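PDB 5DLK: TqaA from Penicillium aethiopicum, which is a fungal nonribosomal peptide synthetase, represented here by its condensation-like C-terminal domain, which probably macrocyclises the finished peptide delivered on a phosphopantetheine arm. Local coordinates for residues S279-A284 with H352-Y357; A290-L295 with V304-T309. All blocks are in the same frame, centred on the assembly; numbering follows the deposited sequence. Where two conformers were deposited one is given.

Contact 1. Residues S279-A284 with H352-Y357; sequences SGITMA and HTQTQY
The carboxamide of Q354 pairs with G280 O through NE2 and with T282 N through OE1, bridging the loop just before a helix. Two firm hydrogen bonds do this. Q354 NE2 gives a proton to G280 O at 2.7 Å, approaching almost in line with that carbonyl (C=O...N 162°) although G280 O is somewhat tilted from the amide plane of Q354. G280 itself has a positive phi, where a side chain would collide with the carbonyl O of the residue before. T282 N in turn donates to Q354 OE1 at 2.9 Å, nearly straight at 171°, in the carbonyl plane and on a lone pair. With one bond at each end of the amide, its flip is fixed. The reach comes from a first torsion that sets CG opposite the backbone N (chi1 -171°) and an extended chain beyond it.

T282 is the N-cap of helix 283-299, so Q354 binds the backbone exactly where that helix starts. T282 is also one of the residues that bind 4'-phosphopantetheine in another structure of this protein, as is Y357, one turn after Q354 on helix 346-358; here the group is absent. T282 OG1 lies 3.4 Å from Q354 OE1, a weak approach; T285 OG1 is its stronger partner and also bonds Q354 OE1.

Van der Waals approaches to the amide oxygen complete the contact: I281 CD1 comes within 4.0 Å of Q354 OE1, and I281 CA is nearer still to it, at 3.5 Å. A leucine in place of Q354 would probably leave G280 O and T282 N without their mates and let the loop drift from helix 346-358.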
ATOM      1  N   SER A 279     -13.388 -25.129  -3.920  1.00 30.93           N
ATOM      2  CA  SER A 279     -14.078 -24.734  -2.697  1.00 32.20           C
ATOM      3  C   SER A 279     -13.084 -24.505  -1.550  1.00 27.94           C
ATOM      4  O   SER A 279     -12.175 -25.303  -1.331  1.00 30.31           O
ATOM      5  CB  SER A 279     -15.125 -25.783  -2.295  1.00 36.86           C
ATOM      6  OG  SER A 279     -14.561 -27.077  -2.253  1.00 49.75           O
ATOM      7  N   GLY A 280     -13.243 -23.388  -0.857  1.00 28.15           N
ATOM      8  CA  GLY A 280     -12.418 -23.084   0.294  1.00 29.18           C
ATOM      9  C   GLY A 280     -11.095 -22.406  -0.023  1.00 28.19           C
ATOM     10  O   GLY A 280     -10.386 -21.983   0.886  1.00 31.38           O
ATOM     11  N   ILE A 281     -10.760 -22.302  -1.304  1.00 22.30           N
ATOM     12  CA  ILE A 281      -9.487 -21.714  -1.739  1.00 20.77           C
ATOM     13  C   ILE A 281      -9.670 -20.307  -2.306  1.00 24.26           C
ATOM     14  O   ILE A 281     -10.501 -20.101  -3.187  1.00 21.64           O
ATOM     15  CB  ILE A 281      -8.813 -22.586  -2.812  1.00 20.65           C
ATOM     16  CG1 ILE A 281      -8.482 -23.981  -2.251  1.00 23.40           C
ATOM     17  CG2 ILE A 281      -7.551 -21.903  -3.369  1.00 17.51           C
ATOM     18  CD1 ILE A 281      -7.602 -23.951  -1.014  1.00 20.51           C
ATOM     19  N   THR A 282      -8.894 -19.345  -1.805  1.00 18.73           N
ATOM     20  CA  THR A 282      -8.996 -17.973  -2.277  1.00 19.93           C
ATOM     21  C   THR A 282      -8.142 -17.700  -3.506  1.00 16.50           C
ATOM     22  O   THR A 282      -7.240 -18.470  -3.850  1.00 17.83           O
ATOM     23  CB  THR A 282      -8.575 -16.964  -1.194  1.00 24.44           C
ATOM     24  OG1 THR A 282      -7.163 -17.087  -0.946  1.00 20.89           O
ATOM     25  CG2 THR A 282      -9.359 -17.199   0.088  1.00 23.56           C
ATOM     26  N   MET A 283      -8.445 -16.589  -4.167  1.00 19.13           N
ATOM     27  CA  MET A 283      -7.690 -16.179  -5.335  1.00 19.89           C
ATOM     28  C   MET A 283      -6.242 -15.870  -4.944  1.00 16.69           C
ATOM     29  O   MET A 283      -5.322 -16.201  -5.679  1.00 17.67           O
ATOM     30  CB  MET A 283      -8.336 -14.947  -6.002  1.00 19.70           C
ATOM     31  CG  MET A 283      -7.751 -14.627  -7.389  1.00 19.67           C
ATOM     32  SD  MET A 283      -8.040 -15.926  -8.603  1.00 25.07           S
ATOM     33  CE  MET A 283      -9.821 -15.753  -8.815  1.00 29.13           C
ATOM     34  N   ALA A 284      -6.040 -15.241  -3.791  1.00 15.87           N
ATOM     35  CA  ALA A 284      -4.674 -14.941  -3.350  1.00 16.95           C
ATOM     36  C   ALA A 284      -3.847 -16.226  -3.212  1.00 16.51           C
ATOM     37  O   ALA A 284      -2.682 -16.267  -3.602  1.00 16.90           O
ATOM     38  CB  ALA A 284      -4.686 -14.181  -2.028  1.00 18.81           C
ATOM     39  N   HIS A 352      -2.094 -26.127   1.509  1.00 14.38           N
ATOM     40  CA  HIS A 352      -0.891 -25.799   2.266  1.00 12.51           C
ATOM     41  C   HIS A 352      -0.562 -24.315   2.144  1.00 13.02           C
ATOM     42  O   HIS A 352      -0.266 -23.651   3.142  1.00 14.47           O
ATOM     43  CB  HIS A 352       0.296 -26.653   1.804  1.00 14.28           C
ATOM     44  CG  HIS A 352       1.614 -26.245   2.401  1.00 15.21           C
ATOM     45  ND1 HIS A 352       1.901 -26.383   3.746  1.00 16.86           N
ATOM     46  CD2 HIS A 352       2.721 -25.711   1.832  1.00 16.18           C
ATOM     47  CE1 HIS A 352       3.126 -25.932   3.978  1.00 18.86           C
ATOM     48  NE2 HIS A 352       3.653 -25.538   2.830  1.00 16.03           N
ATOM     49  N   THR A 353      -0.602 -23.794   0.921  1.00 13.95           N
ATOM     50  CA  THR A 353      -0.251 -22.392   0.695  1.00 14.35           C
ATOM     51  C   THR A 353      -1.196 -21.495   1.486  1.00 14.58           C
ATOM     52  O   THR A 353      -0.782 -20.483   2.074  1.00 14.36           O
ATOM     53  CB  THR A 353      -0.288 -22.046  -0.812  1.00 16.23           C
ATOM     54  OG1 THR A 353       0.679 -22.862  -1.487  1.00 15.63           O
ATOM     55  CG2 THR A 353       0.064 -20.586  -1.055  1.00 15.17           C
ATOM     56  N   GLN A 354      -2.466 -21.883   1.537  1.00 14.26           N
ATOM     57  CA  GLN A 354      -3.422 -21.039   2.221  1.00 14.37           C
ATOM     58  C   GLN A 354      -3.159 -21.046   3.724  1.00 14.98           C
ATOM     59  O   GLN A 354      -3.151 -20.003   4.357  1.00 15.64           O
ATOM     60  CB  GLN A 354      -4.861 -21.463   1.921  1.00 16.09           C
ATOM     61  CG  GLN A 354      -5.905 -20.456   2.446  1.00 18.94           C
ATOM     62  CD  GLN A 354      -7.171 -20.486   1.609  1.00 25.38           C
ATOM     63  OE1 GLN A 354      -7.142 -20.188   0.411  1.00 21.17           O
ATOM     64  NE2 GLN A 354      -8.285 -20.881   2.226  1.00 27.39           N
ATOM     65  N   THR A 355      -2.899 -22.216   4.296  1.00 15.19           N
ATOM     66  CA  THR A 355      -2.619 -22.214   5.726  1.00 17.12           C
ATOM     67  C   THR A 355      -1.260 -21.575   6.042  1.00 16.38           C
ATOM     68  O   THR A 355      -1.079 -21.039   7.127  1.00 19.01           O
ATOM     69  CB  THR A 355      -2.735 -23.639   6.317  1.00 21.39           C
ATOM     70  OG1 THR A 355      -1.896 -24.528   5.610  1.00 26.96           O
ATOM     71  CG2 THR A 355      -4.156 -24.145   6.160  1.00 22.95           C
ATOM     72  N   GLN A 356      -0.312 -21.569   5.104  1.00 15.37           N
ATOM     73  CA  GLN A 356       0.953 -20.876   5.358  1.00 15.64           C
ATOM     74  C   GLN A 356       0.764 -19.366   5.463  1.00 19.56           C
ATOM     75  O   GLN A 356       1.626 -18.665   5.994  1.00 18.30           O
ATOM     76  CB  GLN A 356       1.991 -21.217   4.282  1.00 14.67           C
ATOM     77  CG  GLN A 356       2.504 -22.665   4.410  1.00 14.39           C
ATOM     78  CD  GLN A 356       3.225 -22.891   5.746  1.00 15.90           C
ATOM     79  OE1 GLN A 356       2.633 -23.383   6.713  1.00 16.61           O
ATOM     80  NE2 GLN A 356       4.507 -22.544   5.795  1.00 14.00           N
ATOM     81  N   TYR A 357      -0.372 -18.875   4.962  1.00 16.21           N
ATOM     82  CA  TYR A 357      -0.805 -17.495   5.210  1.00 16.33           C
ATOM     83  C   TYR A 357      -1.650 -17.386   6.492  1.00 16.35           C
ATOM     84  O   TYR A 357      -1.413 -16.507   7.318  1.00 17.21           O
ATOM     85  CB  TYR A 357      -1.599 -16.985   3.999  1.00 16.77           C
ATOM     86  CG  TYR A 357      -2.491 -15.798   4.281  1.00 19.31           C
ATOM     87  CD1 TYR A 357      -1.952 -14.577   4.686  1.00 23.76           C
ATOM     88  CD2 TYR A 357      -3.863 -15.887   4.102  1.00 23.88           C
ATOM     89  CE1 TYR A 357      -2.765 -13.473   4.923  1.00 24.52           C
ATOM     90  CE2 TYR A 357      -4.681 -14.796   4.346  1.00 25.54           C
ATOM     91  CZ  TYR A 357      -4.132 -13.601   4.758  1.00 28.75           C
ATOM     92  OH  TYR A 357      -4.955 -12.517   4.990  1.00 33.24           O
TER

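Contact 2. Residues A290-L295 with V304-T309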
ATOM      1  N   ALA A 290       0.905 -20.663  -7.285  1.00 12.77           N
ATOM      2  CA  ALA A 290       1.503 -20.707  -8.612  1.00 13.91           C
ATOM      3  C   ALA A 290       2.936 -20.160  -8.566  1.00 13.74           C
ATOM      4  O   ALA A 290       3.861 -20.709  -9.181  1.00 15.80           O
ATOM      5  CB  ALA A 290       0.644 -19.898  -9.625  1.00 14.41           C
ATOM      6  N   THR A 291       3.109 -19.070  -7.834  1.00 12.46           N
ATOM      7  CA  THR A 291       4.420 -18.460  -7.666  1.00 13.38           C
ATOM      8  C   THR A 291       5.384 -19.428  -6.953  1.00 14.84           C
ATOM      9  O   THR A 291       6.565 -19.528  -7.323  1.00 13.33           O
ATOM     10  CB  THR A 291       4.307 -17.142  -6.885  1.00 14.10           C
ATOM     11  OG1 THR A 291       3.464 -16.243  -7.626  1.00 14.70           O
ATOM     12  CG2 THR A 291       5.689 -16.504  -6.697  1.00 16.89           C
ATOM     13  N   ALA A 292       4.879 -20.144  -5.953  1.00 12.52           N
ATOM     14  CA  ALA A 292       5.726 -21.100  -5.229  1.00 11.58           C
ATOM     15  C   ALA A 292       6.196 -22.234  -6.120  1.00 11.07           C
ATOM     16  O   ALA A 292       7.354 -22.648  -6.047  1.00 13.04           O
ATOM     17  CB  ALA A 292       4.990 -21.673  -4.020  1.00 12.47           C
ATOM     18  N   LEU A 293       5.307 -22.729  -6.970  1.00 12.49           N
ATOM     19  CA  LEU A 293       5.686 -23.811  -7.870  1.00 13.56           C
ATOM     20  C   LEU A 293       6.730 -23.325  -8.872  1.00 12.29           C
ATOM     21  O   LEU A 293       7.700 -24.046  -9.177  1.00 13.92           O
ATOM     22  CB  LEU A 293       4.469 -24.376  -8.610  1.00 13.45           C
ATOM     23  CG  LEU A 293       4.832 -25.574  -9.490  1.00 15.32           C
ATOM     24  CD1 LEU A 293       5.401 -26.726  -8.653  1.00 18.25           C
ATOM     25  CD2 LEU A 293       3.606 -26.014 -10.264  1.00 23.43           C
ATOM     26  N   PHE A 294       6.507 -22.127  -9.408  1.00 13.02           N
ATOM     27  CA  PHE A 294       7.447 -21.485 -10.324  1.00 14.55           C
ATOM     28  C   PHE A 294       8.831 -21.416  -9.684  1.00 13.42           C
ATOM     29  O   PHE A 294       9.849 -21.803 -10.302  1.00 14.36           O
ATOM     30  CB  PHE A 294       6.944 -20.080 -10.712  1.00 13.78           C
ATOM     31  CG  PHE A 294       7.927 -19.284 -11.554  1.00 15.66           C
ATOM     32  CD1 PHE A 294       7.901 -19.375 -12.931  1.00 19.05           C
ATOM     33  CD2 PHE A 294       8.845 -18.431 -10.952  1.00 19.00           C
ATOM     34  CE1 PHE A 294       8.805 -18.625 -13.712  1.00 18.66           C
ATOM     35  CE2 PHE A 294       9.742 -17.694 -11.716  1.00 20.12           C
ATOM     36  CZ  PHE A 294       9.719 -17.800 -13.095  1.00 16.52           C
ATOM     37  N   LEU A 295       8.880 -20.936  -8.441  1.00 12.11           N
ATOM     38  CA  LEU A 295      10.164 -20.837  -7.760  1.00 13.58           C
ATOM     39  C   LEU A 295      10.776 -22.209  -7.445  1.00 14.07           C
ATOM     40  O   LEU A 295      11.983 -22.391  -7.562  1.00 14.69           O
ATOM     41  CB  LEU A 295      10.027 -20.043  -6.464  1.00 13.72           C
ATOM     42  CG  LEU A 295       9.761 -18.538  -6.643  1.00 15.21           C
ATOM     43  CD1 LEU A 295       9.460 -17.912  -5.273  1.00 16.01           C
ATOM     44  CD2 LEU A 295      10.931 -17.845  -7.298  1.00 19.08           C
ATOM     45  N   VAL A 304      10.550 -23.057  -0.302  1.00 12.88           N
ATOM     46  CA  VAL A 304      10.835 -21.723  -0.838  1.00 13.00           C
ATOM     47  C   VAL A 304      10.249 -20.644   0.076  1.00 15.64           C
ATOM     48  O   VAL A 304       9.231 -20.860   0.744  1.00 15.06           O
ATOM     49  CB  VAL A 304      10.296 -21.551  -2.272  1.00 13.67           C
ATOM     50  CG1 VAL A 304      10.957 -22.565  -3.229  1.00 15.39           C
ATOM     51  CG2 VAL A 304       8.788 -21.669  -2.297  1.00 14.98           C
ATOM     52  N   VAL A 305      10.924 -19.502   0.139  1.00 13.60           N
ATOM     53  CA  VAL A 305      10.419 -18.380   0.916  1.00 13.87           C
ATOM     54  C   VAL A 305      10.420 -17.161   0.023  1.00 14.08           C
ATOM     55  O   VAL A 305      11.425 -16.879  -0.622  1.00 14.73           O
ATOM     56  CB  VAL A 305      11.264 -18.088   2.189  1.00 14.91           C
ATOM     57  CG1 VAL A 305      10.669 -16.887   2.947  1.00 14.91           C
ATOM     58  CG2 VAL A 305      11.286 -19.330   3.103  1.00 17.98           C
ATOM     59  N   PHE A 306       9.289 -16.477  -0.075  1.00 12.17           N
ATOM     60  CA  PHE A 306       9.273 -15.213  -0.821  1.00 13.76           C
ATOM     61  C   PHE A 306       8.383 -14.220  -0.073  1.00 15.36           C
ATOM     62  O   PHE A 306       7.741 -14.571   0.913  1.00 15.15           O
ATOM     63  CB  PHE A 306       8.812 -15.428  -2.287  1.00 17.17           C
ATOM     64  CG  PHE A 306       7.501 -16.173  -2.432  1.00 13.51           C
ATOM     65  CD1 PHE A 306       7.456 -17.566  -2.382  1.00 15.28           C
ATOM     66  CD2 PHE A 306       6.313 -15.478  -2.597  1.00 15.17           C
ATOM     67  CE1 PHE A 306       6.243 -18.255  -2.521  1.00 17.18           C
ATOM     68  CE2 PHE A 306       5.095 -16.155  -2.729  1.00 16.12           C
ATOM     69  CZ  PHE A 306       5.057 -17.543  -2.683  1.00 15.81           C
ATOM     70  N   GLY A 307       8.357 -12.971  -0.501  1.00 13.53           N
ATOM     71  CA  GLY A 307       7.564 -12.000   0.237  1.00 15.43           C
ATOM     72  C   GLY A 307       6.143 -11.916  -0.288  1.00 13.77           C
ATOM     73  O   GLY A 307       5.881 -12.241  -1.456  1.00 14.22           O
ATOM     74  N   HIS A 308       5.208 -11.537   0.578  0.90 15.30           N
ATOM     75  CA  HIS A 308       3.869 -11.211   0.096  0.90 16.00           C
ATOM     76  C   HIS A 308       3.260 -10.120   0.967  0.90 16.12           C
ATOM     77  O   HIS A 308       3.706  -9.876   2.085  0.90 16.64           O
ATOM     78  CB  HIS A 308       2.958 -12.454   0.020  0.90 15.98           C
ATOM     79  CG  HIS A 308       2.388 -12.898   1.337  0.90 15.71           C
ATOM     80  ND1 HIS A 308       1.075 -13.295   1.479  0.90 18.28           N
ATOM     81  CD2 HIS A 308       2.958 -13.044   2.558  0.90 16.68           C
ATOM     82  CE1 HIS A 308       0.854 -13.651   2.733  0.90 17.15           C
ATOM     83  NE2 HIS A 308       1.979 -13.499   3.411  0.90 17.89           N
ATOM     84  N   THR A 309       2.276  -9.428   0.406  1.00 15.38           N
ATOM     85  CA  THR A 309       1.600  -8.329   1.079  1.00 14.29           C
ATOM     86  C   THR A 309       0.407  -8.824   1.882  1.00 14.31           C
ATOM     87  O   THR A 309      -0.426  -9.581   1.369  1.00 16.67           O
ATOM     88  CB  THR A 309       1.114  -7.278   0.064  1.00 13.65           C
ATOM     89  OG1 THR A 309       2.214  -6.883  -0.752  1.00 15.21           O
ATOM     90  CG2 THR A 309       0.545  -6.075   0.798  1.00 17.12           C
TER
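The ring of F306 is met by three residues of helix 290-295, and shows how a single aromatic on a strand can gather contacts from successive turns of a helix. T291 CG2 lies over one face in a CH-pi contact, 4.2 Å from the ring centroid and 17° off the normal, displaced toward the CE2 side. The other two approaches are oblique: L295 CD1 comes to 3.5 Å from F306 CD1, and A292 CB sits 3.9 Å from F306 CE1. The helix therefore touches the ring from its inner atoms out to its far end.

V304, two residues earlier and with its CB on the same side of the strand, extends the patch. Its CG2 lies 4.2 Å from A292 CB, while its CG1 is equally far, 4.2 Å, from L295 CB. A292 and L295 thus each bridge V304 and F306, and no hydrogen bond crosses between the segments.

Side-chain torsions settle which atoms are used. In T291, chi1 of -60° turns CG2 opposite the backbone N and onto the ring, leaving OG1 to bond V287 O one turn back in the helix. F306 has CG between its backbone N and carbonyl carbon, which holds the ring out toward the helix.

The short axes of helix and strand pass 8.9 Å apart at 128° between their directions. This is helix-on-sheet packing in the chloramphenicol-acetyltransferase-like condensation fold, helix 283-299 lying on the six-stranded sheet. Backbone bonds of V304 with V335 and F306 with L333 fasten the strand to antiparallel strand 329-336, and G307 bonds L386 and V388 of parallel strand 386-390. T291 and L295 also pack on strand 386-390, A292 reaches V335, and A290 and L293 turn to helix 446-465.

Helix 283-299 is common to both contacts: its N-cap belongs to contact 1 and its later turns to contact 2, with centres about 13 Å apart. Along the chain, contact 2 is nested within contact 1, since the helix leads directly into strand 303-310 and only later, after strand 329-336, does helix 346-358 return to the helix start. All four segments lie in the condensation-family region. Four phosphopantetheine-binding residues gather here: T282, Y357 on helix 346-358, and N311 and N392 just past strands 303-310 and 386-390. One helix is thus anchored on the six-stranded sheet while its start contributes T282 to that site, which is not occupied in this model.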